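Side-chain contacts in fervidolysin (Fervidobacterium pennivorans, PDB 1R6V), which degrades keratin into peptides as a subtilisin-like serine protease, allowing its bacterium to grow on native feathers: residues K262-S267 and D282-H287; V393-F398 and W404-L409; V468-D473 and P491-G496. The protein carries 1 engineered substitution. All blocks are in the same frame, centred on the assembly; numbering follows the deposited sequence.

Interaction 1 (K262-S267 and D282-H287); sequences KVMNHS and DYAMEH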
loop_
_atom_site.group_PDB
_atom_site.type_symbol
_atom_site.label_atom_id
_atom_site.label_comp_id
_atom_site.label_asym_id
_atom_site.label_seq_id
_atom_site.Cartn_x
_atom_site.Cartn_y
_atom_site.Cartn_z
ATOM N N LYS A 262 -8.869 17.765 4.901
ATOM C CA LYS A 262 -8.521 17.258 6.227
ATOM C C LYS A 262 -8.959 15.810 6.430
ATOM O O LYS A 262 -8.563 15.160 7.395
ATOM C CB LYS A 262 -9.104 18.152 7.326
ATOM C CG LYS A 262 -8.484 19.536 7.367
ATOM C CD LYS A 262 -6.985 19.463 7.432
ATOM C CE LYS A 262 -6.370 20.853 7.289
ATOM N NZ LYS A 262 -4.883 20.770 7.214
ATOM N N VAL A 263 -9.797 15.311 5.529
ATOM C CA VAL A 263 -10.201 13.908 5.586
ATOM C C VAL A 263 -10.501 13.498 4.139
ATOM O O VAL A 263 -10.932 14.326 3.331
ATOM C CB VAL A 263 -11.444 13.680 6.515
ATOM C CG1 VAL A 263 -12.605 14.580 6.090
ATOM C CG2 VAL A 263 -11.854 12.209 6.481
ATOM N N MET A 264 -10.193 12.248 3.795
ATOM C CA MET A 264 -10.452 11.724 2.440
ATOM C C MET A 264 -11.248 10.440 2.539
ATOM O O MET A 264 -11.047 9.658 3.461
ATOM C CB MET A 264 -9.144 11.390 1.711
ATOM C CG MET A 264 -8.147 12.557 1.653
ATOM S SD MET A 264 -6.920 12.368 0.275
ATOM C CE MET A 264 -5.587 13.468 0.897
ATOM N N ASN A 265 -12.123 10.219 1.561
ATOM C CA ASN A 265 -12.949 9.015 1.521
ATOM C C ASN A 265 -12.455 8.152 0.353
ATOM O O ASN A 265 -12.341 8.644 -0.764
ATOM C CB ASN A 265 -14.420 9.399 1.319
ATOM C CG ASN A 265 -15.332 8.179 1.304
ATOM O OD1 ASN A 265 -15.576 7.572 0.247
ATOM N ND2 ASN A 265 -15.810 7.796 2.480
ATOM N N HIS A 266 -12.125 6.893 0.634
ATOM C CA HIS A 266 -11.626 5.946 -0.381
ATOM C C HIS A 266 -12.412 4.639 -0.388
ATOM O O HIS A 266 -12.560 4.011 0.662
ATOM C CB HIS A 266 -10.183 5.524 -0.088
ATOM C CG HIS A 266 -9.206 6.653 -0.028
ATOM N ND1 HIS A 266 -8.511 7.101 -1.137
ATOM C CD2 HIS A 266 -8.806 7.421 1.012
ATOM C CE1 HIS A 266 -7.727 8.106 -0.773
ATOM N NE2 HIS A 266 -7.888 8.317 0.525
ATOM N N SER A 267 -12.890 4.210 -1.550
ATOM C CA SER A 267 -13.567 2.915 -1.618
ATOM C C SER A 267 -13.094 2.219 -2.882
ATOM O O SER A 267 -13.861 1.999 -3.827
ATOM C CB SER A 267 -15.083 3.081 -1.622
ATOM O OG SER A 267 -15.513 3.509 -0.332
ATOM N N ASP A 282 0.986 8.083 3.797
ATOM C CA ASP A 282 1.748 8.549 4.955
ATOM C C ASP A 282 1.975 10.063 4.878
ATOM O O ASP A 282 2.026 10.743 5.901
ATOM C CB ASP A 282 3.077 7.783 5.055
ATOM C CG ASP A 282 2.883 6.310 5.429
ATOM O OD1 ASP A 282 1.728 5.925 5.752
ATOM O OD2 ASP A 282 3.879 5.547 5.402
ATOM N N TYR A 283 2.120 10.585 3.657
ATOM C CA TYR A 283 2.288 12.025 3.441
ATOM C C TYR A 283 1.030 12.742 3.934
ATOM O O TYR A 283 1.083 13.738 4.656
ATOM C CB TYR A 283 2.438 12.314 1.950
ATOM C CG TYR A 283 2.568 13.777 1.569
ATOM C CD1 TYR A 283 3.816 14.400 1.549
ATOM C CD2 TYR A 283 1.454 14.517 1.153
ATOM C CE1 TYR A 283 3.951 15.719 1.109
ATOM C CE2 TYR A 283 1.578 15.830 0.714
ATOM C CZ TYR A 283 2.831 16.424 0.694
ATOM O OH TYR A 283 2.976 17.720 0.262
ATOM N N ALA A 284 -0.123 12.235 3.515
ATOM C CA ALA A 284 -1.353 12.860 3.932
ATOM C C ALA A 284 -1.503 12.809 5.465
ATOM O O ALA A 284 -1.838 13.816 6.094
ATOM C CB ALA A 284 -2.549 12.156 3.241
ATOM N N MET A 285 -1.258 11.653 6.069
ATOM C CA MET A 285 -1.419 11.535 7.525
ATOM C C MET A 285 -0.410 12.406 8.291
ATOM O O MET A 285 -0.731 12.950 9.362
ATOM C CB MET A 285 -1.338 10.059 7.960
ATOM C CG MET A 285 -2.547 9.242 7.468
ATOM S SD MET A 285 -2.731 7.544 8.129
ATOM C CE MET A 285 -1.487 6.604 7.121
ATOM N N GLU A 286 0.785 12.554 7.733
ATOM C CA GLU A 286 1.814 13.383 8.367
ATOM C C GLU A 286 1.384 14.845 8.340
ATOM O O GLU A 286 1.818 15.646 9.169
ATOM C CB GLU A 286 3.167 13.193 7.666
ATOM C CG GLU A 286 3.950 12.002 8.211
ATOM C CD GLU A 286 5.157 11.618 7.368
ATOM O OE1 GLU A 286 5.738 12.507 6.706
ATOM O OE2 GLU A 286 5.531 10.420 7.385
ATOM N N HIS A 287 0.527 15.191 7.386
ATOM C CA HIS A 287 -0.001 16.539 7.279
ATOM C C HIS A 287 -1.307 16.641 8.075
ATOM O O HIS A 287 -2.025 17.637 7.990
ATOM C CB HIS A 287 -0.233 16.917 5.808
ATOM C CG HIS A 287 1.024 17.258 5.072
ATOM N ND1 HIS A 287 1.486 18.552 4.951
ATOM C CD2 HIS A 287 1.950 16.471 4.477
ATOM C CE1 HIS A 287 2.644 18.547 4.316
ATOM N NE2 HIS A 287 2.948 17.297 4.019
#
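Met264 and Ala284 meet through methyl groups, CE of the methionine lying 4.1 Å from CB of the alanine. This apolar touch joins a strand to the helix that crosses over it in a beta-alpha-beta unit, in which strand 263-269 leads through helix 275-286 into strand 290-294. Met264 leaves the strand with CG beside its own backbone N (chi1 -54°), and beyond CG the extended, unbranched chain carries CE to the helix. Ala284 suits the facing place because its one methyl meets the methionine end while remaining small enough to pack also on Thr257 and Met291. Thr257 of helix 246-258 and Met291 of strand 290-294 each touch both residues, so the pair is part of a wider apolar layer between sheet and helices.

The polar side of the contact is loose. The exposed Lys262 starts away from the helix, yet its long chain returns to bring NZ to 4.3 Å from the carbonyl O of His287. At that length the approach is at most electrostatic; His287 is the first residue past the helix, so an ammonium group near this C-terminal end may be mildly favoured by the helix dipole.

Backbone bonding supplies the order on each side. Met264 is hydrogen-bonded to Val290 and Val292 of the parallel neighbouring strand, while in the helix Glu286 N donates to Asp282 O over 2.9 Å. The side chain of Met264 lies about 10 Å from that of Asp162, inferred to belong to the charge relay system.

The contact thus rests on dispersion between a flexible thioether chain and a methyl group, demanding little directional precision, and the charged group stays at the exposed margin, where water can solvate it.

Interaction 2 (V393-F398 and W404-L409); sequences VLLQKF and WQIRKL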
loop_
_atom_site.group_PDB
_atom_site.type_symbol
_atom_site.label_atom_id
_atom_site.label_comp_id
_atom_site.label_asym_id
_atom_site.label_seq_id
_atom_site.Cartn_x
_atom_site.Cartn_y
_atom_site.Cartn_z
ATOM N N VAL A 393 -17.355 16.320 10.957
ATOM C CA VAL A 393 -18.037 17.019 12.057
ATOM C C VAL A 393 -17.092 17.087 13.270
ATOM O O VAL A 393 -16.943 18.137 13.908
ATOM C CB VAL A 393 -19.393 16.302 12.419
ATOM C CG1 VAL A 393 -20.072 16.991 13.623
ATOM C CG2 VAL A 393 -20.345 16.386 11.211
ATOM N N LEU A 394 -16.412 15.984 13.566
ATOM C CA LEU A 394 -15.480 15.961 14.693
ATOM C C LEU A 394 -14.321 16.932 14.526
ATOM O O LEU A 394 -13.867 17.528 15.507
ATOM C CB LEU A 394 -14.907 14.558 14.903
ATOM C CG LEU A 394 -15.919 13.466 15.279
ATOM C CD1 LEU A 394 -15.218 12.119 15.347
ATOM C CD2 LEU A 394 -16.558 13.790 16.639
ATOM N N LEU A 395 -13.834 17.089 13.299
ATOM C CA LEU A 395 -12.700 17.982 13.074
ATOM C C LEU A 395 -13.076 19.429 13.320
ATOM O O LEU A 395 -12.202 20.261 13.558
ATOM C CB LEU A 395 -12.130 17.781 11.668
ATOM C CG LEU A 395 -11.370 16.448 11.549
ATOM C CD1 LEU A 395 -10.989 16.209 10.106
ATOM C CD2 LEU A 395 -10.124 16.470 12.454
ATOM N N GLN A 396 -14.368 19.741 13.257
ATOM C CA GLN A 396 -14.797 21.105 13.550
ATOM C C GLN A 396 -14.688 21.317 15.055
ATOM O O GLN A 396 -14.197 22.354 15.517
ATOM C CB GLN A 396 -16.250 21.352 13.146
ATOM C CG GLN A 396 -16.730 22.745 13.562
ATOM C CD GLN A 396 -18.179 22.991 13.216
ATOM O OE1 GLN A 396 -18.762 22.275 12.403
ATOM N NE2 GLN A 396 -18.771 24.013 13.825
ATOM N N LYS A 397 -15.142 20.338 15.825
ATOM C CA LYS A 397 -15.107 20.462 17.275
ATOM C C LYS A 397 -13.735 20.266 17.910
ATOM O O LYS A 397 -13.442 20.862 18.947
ATOM C CB LYS A 397 -16.098 19.497 17.924
ATOM C CG LYS A 397 -16.126 19.624 19.450
ATOM C CD LYS A 397 -17.295 18.889 20.081
ATOM C CE LYS A 397 -17.320 19.112 21.598
ATOM N NZ LYS A 397 -18.466 18.424 22.256
ATOM N N PHE A 398 -12.908 19.424 17.301
ATOM C CA PHE A 398 -11.569 19.138 17.826
ATOM C C PHE A 398 -10.573 19.463 16.724
ATOM O O PHE A 398 -9.949 18.574 16.136
ATOM C CB PHE A 398 -11.484 17.661 18.220
ATOM C CG PHE A 398 -12.582 17.222 19.145
ATOM C CD1 PHE A 398 -13.647 16.459 18.673
ATOM C CD2 PHE A 398 -12.565 17.592 20.488
ATOM C CE1 PHE A 398 -14.676 16.072 19.523
ATOM C CE2 PHE A 398 -13.590 17.215 21.350
ATOM C CZ PHE A 398 -14.653 16.450 20.870
ATOM N N TRP A 404 -4.769 9.577 14.750
ATOM C CA TRP A 404 -5.028 8.463 15.654
ATOM C C TRP A 404 -6.072 8.836 16.709
ATOM O O TRP A 404 -6.845 7.986 17.152
ATOM C CB TRP A 404 -3.741 7.966 16.328
ATOM C CG TRP A 404 -3.153 8.845 17.417
ATOM C CD1 TRP A 404 -2.067 9.669 17.307
ATOM C CD2 TRP A 404 -3.555 8.900 18.794
ATOM N NE1 TRP A 404 -1.764 10.225 18.530
ATOM C CE2 TRP A 404 -2.660 9.767 19.456
ATOM C CE3 TRP A 404 -4.585 8.297 19.530
ATOM C CZ2 TRP A 404 -2.764 10.046 20.822
ATOM C CZ3 TRP A 404 -4.687 8.578 20.882
ATOM C CH2 TRP A 404 -3.781 9.443 21.514
ATOM N N GLN A 405 -6.113 10.107 17.094
ATOM C CA GLN A 405 -7.087 10.524 18.094
ATOM C C GLN A 405 -8.501 10.443 17.540
ATOM O O GLN A 405 -9.434 10.063 18.245
ATOM C CB GLN A 405 -6.796 11.947 18.564
ATOM C CG GLN A 405 -5.505 12.087 19.347
ATOM C CD GLN A 405 -5.265 13.527 19.802
ATOM O OE1 GLN A 405 -5.016 14.414 18.990
ATOM N NE2 GLN A 405 -5.347 13.756 21.102
ATOM N N ILE A 406 -8.662 10.814 16.277
ATOM C CA ILE A 406 -9.976 10.737 15.657
ATOM C C ILE A 406 -10.393 9.279 15.572
ATOM O O ILE A 406 -11.529 8.928 15.922
ATOM C CB ILE A 406 -9.969 11.364 14.239
ATOM C CG1 ILE A 406 -9.782 12.886 14.347
ATOM C CG2 ILE A 406 -11.279 10.992 13.490
ATOM C CD1 ILE A 406 -10.940 13.614 15.060
ATOM N N ARG A 407 -9.487 8.405 15.117
ATOM C CA ARG A 407 -9.856 7.007 15.020
ATOM C C ARG A 407 -10.194 6.433 16.392
ATOM O O ARG A 407 -11.203 5.752 16.537
ATOM C CB ARG A 407 -8.747 6.166 14.384
ATOM C CG ARG A 407 -9.120 4.685 14.254
ATOM C CD ARG A 407 -8.042 3.910 13.502
ATOM N NE ARG A 407 -6.729 4.014 14.138
ATOM C CZ ARG A 407 -6.388 3.389 15.260
ATOM N NH1 ARG A 407 -7.263 2.595 15.878
ATOM N NH2 ARG A 407 -5.176 3.570 15.768
ATOM N N LYS A 408 -9.360 6.705 17.397
ATOM C CA LYS A 408 -9.668 6.151 18.715
ATOM C C LYS A 408 -10.962 6.685 19.289
ATOM O O LYS A 408 -11.643 5.980 20.028
ATOM C CB LYS A 408 -8.525 6.404 19.709
ATOM C CG LYS A 408 -7.227 5.665 19.381
ATOM C CD LYS A 408 -7.417 4.146 19.145
ATOM C CE LYS A 408 -8.198 3.465 20.252
ATOM N NZ LYS A 408 -8.312 1.988 19.975
ATOM N N LEU A 409 -11.303 7.929 18.978
ATOM C CA LEU A 409 -12.543 8.502 19.492
ATOM C C LEU A 409 -13.703 7.710 18.908
ATOM O O LEU A 409 -14.650 7.353 19.612
ATOM C CB LEU A 409 -12.664 9.974 19.097
ATOM C CG LEU A 409 -13.950 10.691 19.546
ATOM C CD1 LEU A 409 -14.219 10.488 21.062
ATOM C CD2 LEU A 409 -13.814 12.164 19.230
#
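Phe398 CE1 lies 4.0 Å from Leu409 CD2, the methyl approaching the ring obliquely and the two side chains crossing at about a right angle. One face of that ring carries Lys397 CG, 3.7 Å above the plane and over its centre, so the aliphatic part of a lysine serves as apolar cover while its NZ forms a salt bridge with Glu150. Trp404, which does not touch the partner segment, has Gln405 CG over one face and Lys408 CG at its edge, in plane.

The rest of the contact is aliphatic. Leu409 CD2 also reaches Leu394 CD2, at 4.1 Å. In Ile406, with CG1 beside the backbone N (chi1 -69°) and a further turn at chi2, CD1 reaches two leucines of the other helix: it lies 4.0 Å from Leu395 CD2 and 4.1 Å from Leu394 CB. The axes of helical segments 393-397 and 404-409 run at 118° to each other and come no nearer than 11.3 Å, a wide separation that branched side chains of this length can bridge. Leu394 also rests on Ala436 and Leu437 of helix 433-438.

With only carbon atoms meeting, the helix pair of this subtilase domain is joined here by hydrophobic burial and shape, whereas the charged ends of Lys397 and Arg407 find partners elsewhere.

Interaction 3 (V468-D473 and P491-G496); sequences VSMMRD and PHIDSG
Met470 and Ile493 face each other across the interior of the Ig-like beta-sandwich, Met470 from strand 466-471, Ile493 from just past the corner the chain turns at His492. Their side chains meet tip to tip: Met470 CE lies 3.6 Å from Ile493 CD1, and SD of the same methionine 3.9 Å from that methyl. This is the tight part. A bend at the end of the methionine turns CE onto the isoleucine, and Phe450 touches both residues, so two long apolar chains suit a place where the backbones stand well apart.

On the more open side, where Arg472 is partly exposed, a single polar bond replaces packing. Arg472, extended from CG to NE, crosses Asp494 at about a right angle and gives NH2 to OD2 at 2.8 Å in a nearly straight salt-bridge bond (168°). NE of Arg472 is held by Ser476 O, which should limit rotation of the guanidinium, while buried Asp494 turns OD1 to Arg407 NH1. With alanine in place of Arg472, OD2 of Asp494 would probably lose its charged mate and Ser476 O this donor. The carboxylate plane stands 69° from that of the guanidinium: OD2 lies close to the guanidinium plane, but receives NH2 on its anti side, 32° out of its own.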
loop_
_atom_site.group_PDB
_atom_site.type_symbol
_atom_site.label_atom_id
_atom_site.label_comp_id
_atom_site.label_asym_id
_atom_site.label_seq_id
_atom_site.Cartn_x
_atom_site.Cartn_y
_atom_site.Cartn_z
ATOM N N VAL A 468 6.845 -7.175 8.304
ATOM C CA VAL A 468 6.716 -6.897 9.729
ATOM C C VAL A 468 5.239 -6.994 10.048
ATOM O O VAL A 468 4.411 -6.224 9.543
ATOM C CB VAL A 468 7.249 -5.497 10.101
ATOM C CG1 VAL A 468 7.051 -5.244 11.607
ATOM C CG2 VAL A 468 8.727 -5.396 9.762
ATOM N N SER A 469 4.918 -7.959 10.899
ATOM C CA SER A 469 3.547 -8.233 11.275
ATOM C C SER A 469 3.343 -7.959 12.760
ATOM O O SER A 469 4.044 -8.533 13.586
ATOM C CB SER A 469 3.267 -9.707 10.963
ATOM O OG SER A 469 1.917 -10.050 11.166
ATOM N N MET A 470 2.412 -7.066 13.099
ATOM C CA MET A 470 2.138 -6.756 14.510
ATOM C C MET A 470 0.822 -7.445 14.820
ATOM O O MET A 470 -0.229 -7.016 14.365
ATOM C CB MET A 470 2.030 -5.238 14.723
ATOM C CG MET A 470 3.260 -4.460 14.241
ATOM S SD MET A 470 3.161 -2.643 14.441
ATOM C CE MET A 470 3.053 -2.517 16.349
ATOM N N MET A 471 0.894 -8.522 15.594
ATOM C CA MET A 471 -0.281 -9.315 15.902
ATOM C C MET A 471 -0.664 -9.271 17.375
ATOM O O MET A 471 0.166 -8.985 18.238
ATOM C CB MET A 471 -0.013 -10.767 15.492
ATOM C CG MET A 471 0.687 -10.907 14.136
ATOM S SD MET A 471 0.990 -12.655 13.613
ATOM C CE MET A 471 -0.539 -12.933 12.756
ATOM N N ARG A 472 -1.927 -9.554 17.638
ATOM C CA ARG A 472 -2.445 -9.592 19.004
ATOM C C ARG A 472 -3.771 -10.333 18.988
ATOM O O ARG A 472 -4.419 -10.427 17.951
ATOM C CB ARG A 472 -2.614 -8.178 19.555
ATOM C CG ARG A 472 -3.251 -7.211 18.587
ATOM C CD ARG A 472 -3.376 -5.841 19.216
ATOM N NE ARG A 472 -3.906 -4.862 18.279
ATOM C CZ ARG A 472 -4.261 -3.632 18.618
ATOM N NH1 ARG A 472 -4.145 -3.234 19.880
ATOM N NH2 ARG A 472 -4.722 -2.801 17.695
ATOM N N ASP A 473 -4.160 -10.866 20.143
ATOM C CA ASP A 473 -5.392 -11.642 20.284
ATOM C C ASP A 473 -6.650 -10.885 19.900
ATOM O O ASP A 473 -7.575 -11.450 19.314
ATOM C CB ASP A 473 -5.535 -12.135 21.726
ATOM C CG ASP A 473 -4.496 -13.164 22.094
ATOM O OD1 ASP A 473 -4.496 -13.604 23.261
ATOM O OD2 ASP A 473 -3.682 -13.534 21.220
ATOM N N PRO A 491 2.169 4.534 10.989
ATOM C CA PRO A 491 1.615 5.785 11.508
ATOM C C PRO A 491 0.245 5.682 12.139
ATOM O O PRO A 491 -0.616 4.924 11.687
ATOM C CB PRO A 491 1.597 6.700 10.286
ATOM C CG PRO A 491 1.393 5.748 9.144
ATOM C CD PRO A 491 2.150 4.494 9.514
ATOM N N HIS A 492 0.071 6.448 13.208
ATOM C CA HIS A 492 -1.211 6.540 13.878
ATOM C C HIS A 492 -1.881 5.229 14.226
ATOM O O HIS A 492 -3.085 5.104 14.101
ATOM C CB HIS A 492 -2.115 7.413 13.010
ATOM C CG HIS A 492 -1.574 8.795 12.841
ATOM N ND1 HIS A 492 -1.729 9.765 13.808
ATOM C CD2 HIS A 492 -0.754 9.324 11.903
ATOM C CE1 HIS A 492 -1.016 10.828 13.479
ATOM N NE2 HIS A 492 -0.414 10.585 12.329
ATOM N N ILE A 493 -1.088 4.274 14.700
ATOM C CA ILE A 493 -1.612 2.986 15.111
ATOM C C ILE A 493 -1.872 3.011 16.626
ATOM O O ILE A 493 -1.467 3.939 17.332
ATOM C CB ILE A 493 -0.627 1.812 14.809
ATOM C CG1 ILE A 493 0.683 1.979 15.587
ATOM C CG2 ILE A 493 -0.346 1.743 13.297
ATOM C CD1 ILE A 493 1.517 0.675 15.643
ATOM N N ASP A 494 -2.564 1.985 17.108
ATOM C CA ASP A 494 -2.862 1.863 18.538
ATOM C C ASP A 494 -1.606 1.677 19.392
ATOM O O ASP A 494 -0.636 1.021 18.981
ATOM C CB ASP A 494 -3.714 0.615 18.837
ATOM C CG ASP A 494 -5.142 0.732 18.390
ATOM O OD1 ASP A 494 -5.584 1.844 18.022
ATOM O OD2 ASP A 494 -5.843 -0.316 18.431
ATOM N N SER A 495 -1.644 2.222 20.602
ATOM C CA SER A 495 -0.552 1.969 21.531
ATOM C C SER A 495 -1.017 0.649 22.184
ATOM O O SER A 495 -2.188 0.287 22.077
ATOM C CB SER A 495 -0.453 3.075 22.575
ATOM O OG SER A 495 -1.693 3.252 23.238
ATOM N N GLY A 496 -0.119 -0.066 22.842
ATOM C CA GLY A 496 -0.504 -1.314 23.473
ATOM C C GLY A 496 0.502 -2.432 23.273
ATOM O O GLY A 496 1.606 -2.220 22.765
#

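How the interactions relate
From the N terminus the three contacts follow in series, neither nesting nor crossing. Interaction 1 closes a loop of 14 residues within the protease domain, interaction 2 a short turn of five between successive helices of the same domain, and interaction 3 a 17-residue excursion in the Ig-like domain. The first two touch where Leu395 CD1 packs 3.8 Å from Lys262 O, linking helix 380-397 to the sheet. Both also border the third. Pro491 CG lies 3.6 Å from Met285 CE, and Arg407 NH2 probably hydrogen-bonds to His492 O at 3.1 Å. Thus residues 491-494 meet helices 275-286 and 403-413 together, tying the sandwich to the catalytic domain.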